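Local coordinates for protein CDP-glucose 4,6-dehydratase (Salmonella enterica subsp. enterica serovar Typhi, PDB 1WVG) that catalyses the NAD-dependent dehydration of CDP-D-glucose to CDP-4-dehydro-6-deoxy-D-glucose, an early step towards CDP-3,6-dideoxymannose in O-antigen biosynthesis, at residues P231-V235 against L236-S240; E273-V276 against D277-T281; C307-A310 against N311-G315. All coordinates share one frame; numbering follows the deposited sequence.

In the fold
All three interactions are local: each joins residues a few positions apart, so none closes a long loop, and they follow one another along the chain without nesting or crossing. Interaction 1 comes first, where the short strand 232-234 of the large parallel sheet hands over to helix 236-251. Interaction 2 then spans successive turns of helix 272-283, with the I275 side chain about 8 Å from the bound CDP-xylose, and W232 of interaction 1 packs directly on I275. Last is interaction 3, the short helix 308-314, which lies against strand 259-262 and reaches the second subunit. Its centre is about 15 Å from that of interaction 1 and about 30 Å from that of interaction 2, and it touches neither.

Interaction 1 (P231-V235 against L236-S240); sequences PWQHV and LEPLS
Two hydrogen bonds tie H234 to the first turn of the helix that follows it. L236 N donates to H234 ND1 at 2.9 Å, almost straight (171°) and lying in the plane of the imidazole, so the side chain caps the helix start. E237 N reaches back to H234 O at 2.8 Å. On the far side of the ring, H234 NE2 is bonded to E349. A water joins H234 N to E237 OE2, whose carboxylate is also gripped by the backbone N atoms of R319 and W320 and by Y353.

The rest is van der Waals packing. L236 runs alongside the imidazole, its CG 3.5 Å from H234 CE1. Q233 and P238 come at each other from opposite directions: chi1 of 69° followed by an extended chain brings Q233 OE1 to 3.4 Å from P238 CG, while the same oxygen accepts from G194 N. L239 CG settles 3.4 Å from V235 O.

The whole makes a capped strand-to-helix connection at an edge of the Rossmann-type sheet of this dehydrogenase/reductase family, with W232 just ahead of it touching the bound CDP-xylose.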
loop_
_atom_site.group_PDB
_atom_site.type_symbol
_atom_site.label_atom_id
_atom_site.label_comp_id
_atom_site.label_asym_id
_atom_site.label_seq_id
_atom_site.Cartn_x
_atom_site.Cartn_y
_atom_site.Cartn_z
ATOM N N PRO A 231 2.407 -18.990 13.982
ATOM C CA PRO A 231 3.412 -19.641 13.171
ATOM C C PRO A 231 4.205 -20.611 14.017
ATOM O O PRO A 231 5.395 -20.416 14.248
ATOM C CB PRO A 231 4.358 -18.530 12.638
ATOM C CG PRO A 231 3.858 -17.203 13.202
ATOM C CD PRO A 231 2.687 -17.535 14.140
ATOM N N TRP A 232 3.555 -21.678 14.479
ATOM C CA TRP A 232 4.211 -22.665 15.345
ATOM C C TRP A 232 5.514 -23.289 14.869
ATOM O O TRP A 232 5.582 -23.857 13.774
ATOM C CB TRP A 232 3.254 -23.794 15.729
ATOM C CG TRP A 232 1.835 -23.331 15.909
ATOM C CD1 TRP A 232 0.807 -23.464 15.013
ATOM C CD2 TRP A 232 1.272 -22.692 17.060
ATOM N NE1 TRP A 232 -0.361 -22.958 15.529
ATOM C CE2 TRP A 232 -0.116 -22.480 16.788
ATOM C CE3 TRP A 232 1.809 -22.287 18.289
ATOM C CZ2 TRP A 232 -0.975 -21.862 17.710
ATOM C CZ3 TRP A 232 0.936 -21.660 19.178
ATOM C CH2 TRP A 232 -0.435 -21.462 18.911
ATOM N N GLN A 233 6.533 -23.282 15.733
ATOM C CA GLN A 233 7.758 -23.910 15.315
ATOM C C GLN A 233 8.691 -24.301 16.443
ATOM O O GLN A 233 8.876 -23.594 17.419
ATOM C CB GLN A 233 8.520 -22.964 14.360
ATOM C CG GLN A 233 9.053 -21.742 15.118
ATOM C CD GLN A 233 9.729 -20.674 14.261
ATOM O OE1 GLN A 233 9.852 -19.518 14.692
ATOM N NE2 GLN A 233 10.217 -21.051 13.078
ATOM N N HIS A 234 9.346 -25.420 16.259
ATOM C CA HIS A 234 10.330 -25.859 17.219
ATOM C C HIS A 234 11.297 -24.716 17.486
ATOM O O HIS A 234 11.810 -24.062 16.573
ATOM C CB HIS A 234 11.156 -27.075 16.701
ATOM C CG HIS A 234 11.880 -27.757 17.833
ATOM N ND1 HIS A 234 13.018 -27.215 18.391
ATOM C CD2 HIS A 234 11.565 -28.875 18.541
ATOM C CE1 HIS A 234 13.393 -28.007 19.385
ATOM N NE2 HIS A 234 12.538 -29.021 19.502
ATOM N N VAL A 235 11.574 -24.520 18.755
ATOM C CA VAL A 235 12.460 -23.472 19.203
ATOM C C VAL A 235 13.779 -23.455 18.442
ATOM O O VAL A 235 14.370 -22.406 18.246
ATOM C CB VAL A 235 12.645 -23.560 20.746
ATOM C CG1 VAL A 235 13.264 -24.888 21.179
ATOM C CG2 VAL A 235 13.428 -22.374 21.316
ATOM N N LEU A 236 14.275 -24.622 18.033
ATOM C CA LEU A 236 15.574 -24.685 17.327
ATOM C C LEU A 236 15.549 -24.090 15.920
ATOM O O LEU A 236 16.580 -23.706 15.362
ATOM C CB LEU A 236 16.192 -26.096 17.279
ATOM C CG LEU A 236 16.527 -26.661 18.664
ATOM C CD1 LEU A 236 17.033 -28.091 18.536
ATOM C CD2 LEU A 236 17.631 -25.795 19.257
ATOM N N GLU A 237 14.353 -24.011 15.342
ATOM C CA GLU A 237 14.214 -23.464 13.997
ATOM C C GLU A 237 14.668 -22.018 13.794
ATOM O O GLU A 237 15.538 -21.752 12.959
ATOM C CB GLU A 237 12.798 -23.712 13.477
ATOM C CG GLU A 237 12.446 -25.202 13.638
ATOM C CD GLU A 237 12.558 -25.959 12.345
ATOM O OE1 GLU A 237 13.514 -25.861 11.594
ATOM O OE2 GLU A 237 11.504 -26.696 12.098
ATOM N N PRO A 238 14.085 -21.073 14.536
ATOM C CA PRO A 238 14.471 -19.690 14.372
ATOM C C PRO A 238 15.889 -19.527 14.860
ATOM O O PRO A 238 16.653 -18.785 14.267
ATOM C CB PRO A 238 13.528 -18.869 15.242
ATOM C CG PRO A 238 12.851 -19.833 16.211
ATOM C CD PRO A 238 13.117 -21.222 15.668
ATOM N N LEU A 239 16.254 -20.254 15.946
ATOM C CA LEU A 239 17.620 -20.188 16.444
ATOM C C LEU A 239 18.625 -20.408 15.321
ATOM O O LEU A 239 19.619 -19.704 15.199
ATOM C CB LEU A 239 17.876 -21.211 17.562
ATOM C CG LEU A 239 17.232 -20.721 18.864
ATOM C CD1 LEU A 239 17.720 -21.506 20.084
ATOM C CD2 LEU A 239 17.514 -19.240 19.003
ATOM N N SER A 240 18.371 -21.428 14.521
ATOM C CA SER A 240 19.231 -21.771 13.354
ATOM C C SER A 240 19.297 -20.578 12.428
ATOM O O SER A 240 20.366 -20.226 11.914
ATOM C CB SER A 240 18.794 -23.042 12.594
ATOM O OG SER A 240 17.576 -22.886 11.899
HETATM O O HOH W 1 9.119 -27.123 13.912
#

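Interaction 2 (E273-V276 against D277-T281); sequences EFIV and DKMVT
I275 and M279 form the close-packed side of this helical turn. They run side by side in the same direction, with I275 CG2 resting 3.8 Å from M279 CG. The branch is available because chi1 of -81° sets CG2 opposite the backbone N, leaving CG1 and CD1 to reach away from M279. The thioether bends at its second and third torsions and leads off from the turn. V276 and V280 meet less closely, CG2 to CG2 at 4.4 Å.

The backbone beneath is regular alpha-helix. D277 N donates to E273 O at 2.8 Å and 168°, and V280 N to V276 O at 2.8 Å with the same straightness. Between them, M279 N bonds to I275 O and K278 N to F274 O, the latter somewhat longer at 3.0 Å and more bent.

The more exposed side is looser. E273 and D277 point the same way, their carboxylate planes turned 63° apart, and OE2 of E273 lies 3.7 Å from OD2 of D277. Two like charges so close would probably make it harder for both to stay ionised; D277 OD1 is at least held by the indole NE1 of W289. K278 only brushes F274: its CB stands obliquely to the phenyl ring, 4.4 Å from F274 CE2, and its chain then bends away.

Around the helix, I275 meets L207 and I208 of helix 207-216, and M279 shares I208. F274 lies on L322 of helix 322-337, where K278 and M279 both touch L326. W289 of strand 289-291 receives E273, V276 and V280, so helix 272-283 packs between two helices and the short second sheet.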
loop_
_atom_site.group_PDB
_atom_site.type_symbol
_atom_site.label_atom_id
_atom_site.label_comp_id
_atom_site.label_asym_id
_atom_site.label_seq_id
_atom_site.Cartn_x
_atom_site.Cartn_y
_atom_site.Cartn_z
ATOM N N GLU A 273 -6.603 -25.306 18.437
ATOM C CA GLU A 273 -7.315 -26.564 18.581
ATOM C C GLU A 273 -6.549 -27.745 18.014
ATOM O O GLU A 273 -6.427 -28.820 18.600
ATOM C CB GLU A 273 -8.719 -26.430 17.967
ATOM C CG GLU A 273 -9.420 -27.788 17.779
ATOM C CD GLU A 273 -10.900 -27.621 17.635
ATOM O OE1 GLU A 273 -11.414 -26.630 17.140
ATOM O OE2 GLU A 273 -11.558 -28.656 18.097
ATOM N N PHE A 274 -6.027 -27.551 16.825
ATOM C CA PHE A 274 -5.296 -28.626 16.223
ATOM C C PHE A 274 -4.187 -29.096 17.130
ATOM O O PHE A 274 -3.888 -30.276 17.314
ATOM C CB PHE A 274 -4.625 -28.084 14.950
ATOM C CG PHE A 274 -3.632 -29.079 14.415
ATOM C CD1 PHE A 274 -4.032 -30.016 13.459
ATOM C CD2 PHE A 274 -2.301 -29.101 14.837
ATOM C CE1 PHE A 274 -3.151 -30.974 12.952
ATOM C CE2 PHE A 274 -1.405 -30.061 14.364
ATOM C CZ PHE A 274 -1.834 -30.993 13.415
ATOM N N ILE A 275 -3.478 -28.137 17.650
ATOM C CA ILE A 275 -2.354 -28.484 18.494
ATOM C C ILE A 275 -2.783 -29.233 19.736
ATOM O O ILE A 275 -2.244 -30.297 20.054
ATOM C CB ILE A 275 -1.503 -27.274 18.852
ATOM C CG1 ILE A 275 -0.567 -26.996 17.671
ATOM C CG2 ILE A 275 -0.667 -27.576 20.096
ATOM C CD1 ILE A 275 -0.565 -25.527 17.292
ATOM N N VAL A 276 -3.750 -28.652 20.444
ATOM C CA VAL A 276 -4.193 -29.298 21.650
ATOM C C VAL A 276 -4.715 -30.699 21.346
ATOM O O VAL A 276 -4.412 -31.640 22.065
ATOM C CB VAL A 276 -5.178 -28.446 22.411
ATOM C CG1 VAL A 276 -6.471 -28.396 21.613
ATOM C CG2 VAL A 276 -5.433 -29.128 23.752
ATOM N N ASP A 277 -5.474 -30.861 20.256
ATOM C CA ASP A 277 -5.986 -32.180 19.924
ATOM C C ASP A 277 -4.855 -33.180 19.713
ATOM O O ASP A 277 -4.834 -34.356 20.142
ATOM C CB ASP A 277 -6.934 -32.098 18.710
ATOM C CG ASP A 277 -8.353 -31.749 19.067
ATOM O OD1 ASP A 277 -8.766 -31.678 20.208
ATOM O OD2 ASP A 277 -9.096 -31.478 18.035
ATOM N N LYS A 278 -3.851 -32.698 19.026
ATOM C CA LYS A 278 -2.722 -33.566 18.741
ATOM C C LYS A 278 -1.942 -33.975 20.009
ATOM O O LYS A 278 -1.521 -35.141 20.234
ATOM C CB LYS A 278 -1.849 -32.888 17.686
ATOM C CG LYS A 278 -0.837 -33.862 17.088
ATOM C CD LYS A 278 -1.451 -35.170 16.590
ATOM C CE LYS A 278 -1.185 -35.455 15.115
ATOM N NZ LYS A 278 -2.374 -35.909 14.378
ATOM N N MET A 279 -1.736 -32.935 20.817
ATOM C CA MET A 279 -1.046 -33.043 22.077
ATOM C C MET A 279 -1.769 -34.086 22.961
ATOM O O MET A 279 -1.145 -35.003 23.519
ATOM C CB MET A 279 -0.945 -31.635 22.718
ATOM C CG MET A 279 0.142 -30.753 22.071
ATOM S SD MET A 279 1.818 -31.467 22.300
ATOM C CE MET A 279 2.212 -30.720 23.910
ATOM N N VAL A 280 -3.114 -33.971 23.053
ATOM C CA VAL A 280 -3.949 -34.909 23.816
ATOM C C VAL A 280 -3.585 -36.333 23.402
ATOM O O VAL A 280 -3.280 -37.249 24.179
ATOM C CB VAL A 280 -5.443 -34.638 23.554
ATOM C CG1 VAL A 280 -6.287 -35.901 23.744
ATOM C CG2 VAL A 280 -5.979 -33.435 24.362
ATOM N N THR A 281 -3.579 -36.483 22.098
ATOM C CA THR A 281 -3.252 -37.735 21.496
ATOM C C THR A 281 -1.835 -38.207 21.816
ATOM O O THR A 281 -1.613 -39.374 22.139
ATOM C CB THR A 281 -3.440 -37.524 19.993
ATOM O OG1 THR A 281 -4.825 -37.523 19.710
ATOM C CG2 THR A 281 -2.686 -38.591 19.214
#

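Interaction 3 (C307-A310 against N311-G315); sequences CSKA and NMQLG
The flat carboxamide of N311 lies beneath C307 O, which stands above the amide plane 3.0 Å from N311 CG, within the first turn of the short helix 308-314. At the two ends of the amide other partners take over: OD1 accepts from a water at 2.8 Å, and ND2 donates to W316 O just beyond the helix. The second amide, that of Q313, has the aliphatic chain of K309 over one face, with K309 CG 3.6 Å from Q313 NE2. The two chains cross at a slant; K309 is fully extended, its chi1 of -176° carrying CG out from the helix and past the amide.

C307 occupies the N-cap position, and S308 N at the first turn is bonded to the D306 carboxylate. N311 N returns to C307 O at 3.0 Å. The last two bonds, Q313 N to K309 O at 2.7 Å and L314 N to A310 O, are bent, the former to 139°. The helix widens to a pi-type turn at 311-314, and G315, with a phi of 66°, is the first residue to leave helical torsions.

One side of the helix meets the second subunit, where S308 OG bonds to K304 of that chain and both S308 and M312 pack on its V142. The water at N311 also accepts from S308 OG. Strand 259-262 and the residue before it cover another side: K309 NZ makes a salt bridge to E258, K309 a cation-pi contact with W260, and F262 packs on A310 and L314, where A310 CB lies 4.2 Å from L314 CD1.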
loop_
_atom_site.group_PDB
_atom_site.type_symbol
_atom_site.label_atom_id
_atom_site.label_comp_id
_atom_site.label_asym_id
_atom_site.label_seq_id
_atom_site.Cartn_x
_atom_site.Cartn_y
_atom_site.Cartn_z
ATOM N N CYS A 307 8.095 -16.368 4.681
ATOM C CA CYS A 307 9.555 -16.530 4.808
ATOM C C CYS A 307 10.327 -16.712 3.506
ATOM O O CYS A 307 11.430 -17.231 3.527
ATOM C CB CYS A 307 9.916 -17.659 5.783
ATOM S SG CYS A 307 9.121 -17.371 7.384
ATOM N N SER A 308 9.781 -16.275 2.381
ATOM C CA SER A 308 10.490 -16.390 1.107
ATOM C C SER A 308 11.838 -15.665 1.117
ATOM O O SER A 308 12.774 -16.129 0.510
ATOM C CB SER A 308 9.660 -15.836 -0.053
ATOM O OG SER A 308 8.508 -16.612 -0.147
ATOM N N LYS A 309 11.966 -14.522 1.801
ATOM C CA LYS A 309 13.235 -13.801 1.817
ATOM C C LYS A 309 14.393 -14.596 2.422
ATOM O O LYS A 309 15.510 -14.672 1.884
ATOM C CB LYS A 309 13.069 -12.410 2.424
ATOM C CG LYS A 309 14.288 -11.496 2.436
ATOM C CD LYS A 309 14.019 -10.285 3.349
ATOM C CE LYS A 309 15.161 -9.293 3.447
ATOM N NZ LYS A 309 14.785 -8.011 4.085
ATOM N N ALA A 310 14.148 -15.203 3.569
ATOM C CA ALA A 310 15.205 -16.026 4.168
ATOM C C ALA A 310 15.401 -17.265 3.297
ATOM O O ALA A 310 16.535 -17.734 3.100
ATOM C CB ALA A 310 14.825 -16.508 5.561
ATOM N N ASN A 311 14.300 -17.839 2.765
ATOM C CA ASN A 311 14.478 -19.021 1.964
ATOM C C ASN A 311 15.395 -18.749 0.791
ATOM O O ASN A 311 16.382 -19.464 0.573
ATOM C CB ASN A 311 13.167 -19.577 1.430
ATOM C CG ASN A 311 12.193 -19.958 2.517
ATOM O OD1 ASN A 311 10.968 -19.921 2.288
ATOM N ND2 ASN A 311 12.710 -20.346 3.691
ATOM N N MET A 312 15.045 -17.717 0.030
ATOM C CA MET A 312 15.831 -17.339 -1.146
ATOM C C MET A 312 17.142 -16.686 -0.821
ATOM O O MET A 312 18.173 -17.044 -1.344
ATOM C CB MET A 312 15.243 -16.221 -2.015
ATOM C CG MET A 312 13.754 -16.134 -2.104
ATOM S SD MET A 312 12.954 -17.717 -2.364
ATOM C CE MET A 312 11.450 -17.102 -3.181
ATOM N N GLN A 313 17.064 -15.644 -0.031
ATOM C CA GLN A 313 18.241 -14.861 0.286
ATOM C C GLN A 313 19.321 -15.428 1.228
ATOM O O GLN A 313 20.518 -15.159 1.013
ATOM C CB GLN A 313 17.955 -13.335 0.429
ATOM C CG GLN A 313 17.017 -12.792 -0.663
ATOM C CD GLN A 313 16.618 -11.321 -0.510
ATOM O OE1 GLN A 313 15.761 -10.807 -1.253
ATOM N NE2 GLN A 313 17.219 -10.627 0.455
ATOM N N LEU A 314 18.915 -16.170 2.266
ATOM C CA LEU A 314 19.872 -16.743 3.204
ATOM C C LEU A 314 20.020 -18.207 2.892
ATOM O O LEU A 314 20.951 -18.869 3.384
ATOM C CB LEU A 314 19.359 -16.655 4.669
ATOM C CG LEU A 314 19.486 -15.269 5.290
ATOM C CD1 LEU A 314 18.697 -15.215 6.584
ATOM C CD2 LEU A 314 20.961 -14.953 5.558
ATOM N N GLY A 315 19.052 -18.677 2.089
ATOM C CA GLY A 315 18.892 -20.058 1.673
ATOM C C GLY A 315 18.544 -20.882 2.915
ATOM O O GLY A 315 18.967 -22.012 3.069
HETATM O O HOH W 2 9.637 -19.356 -0.100
#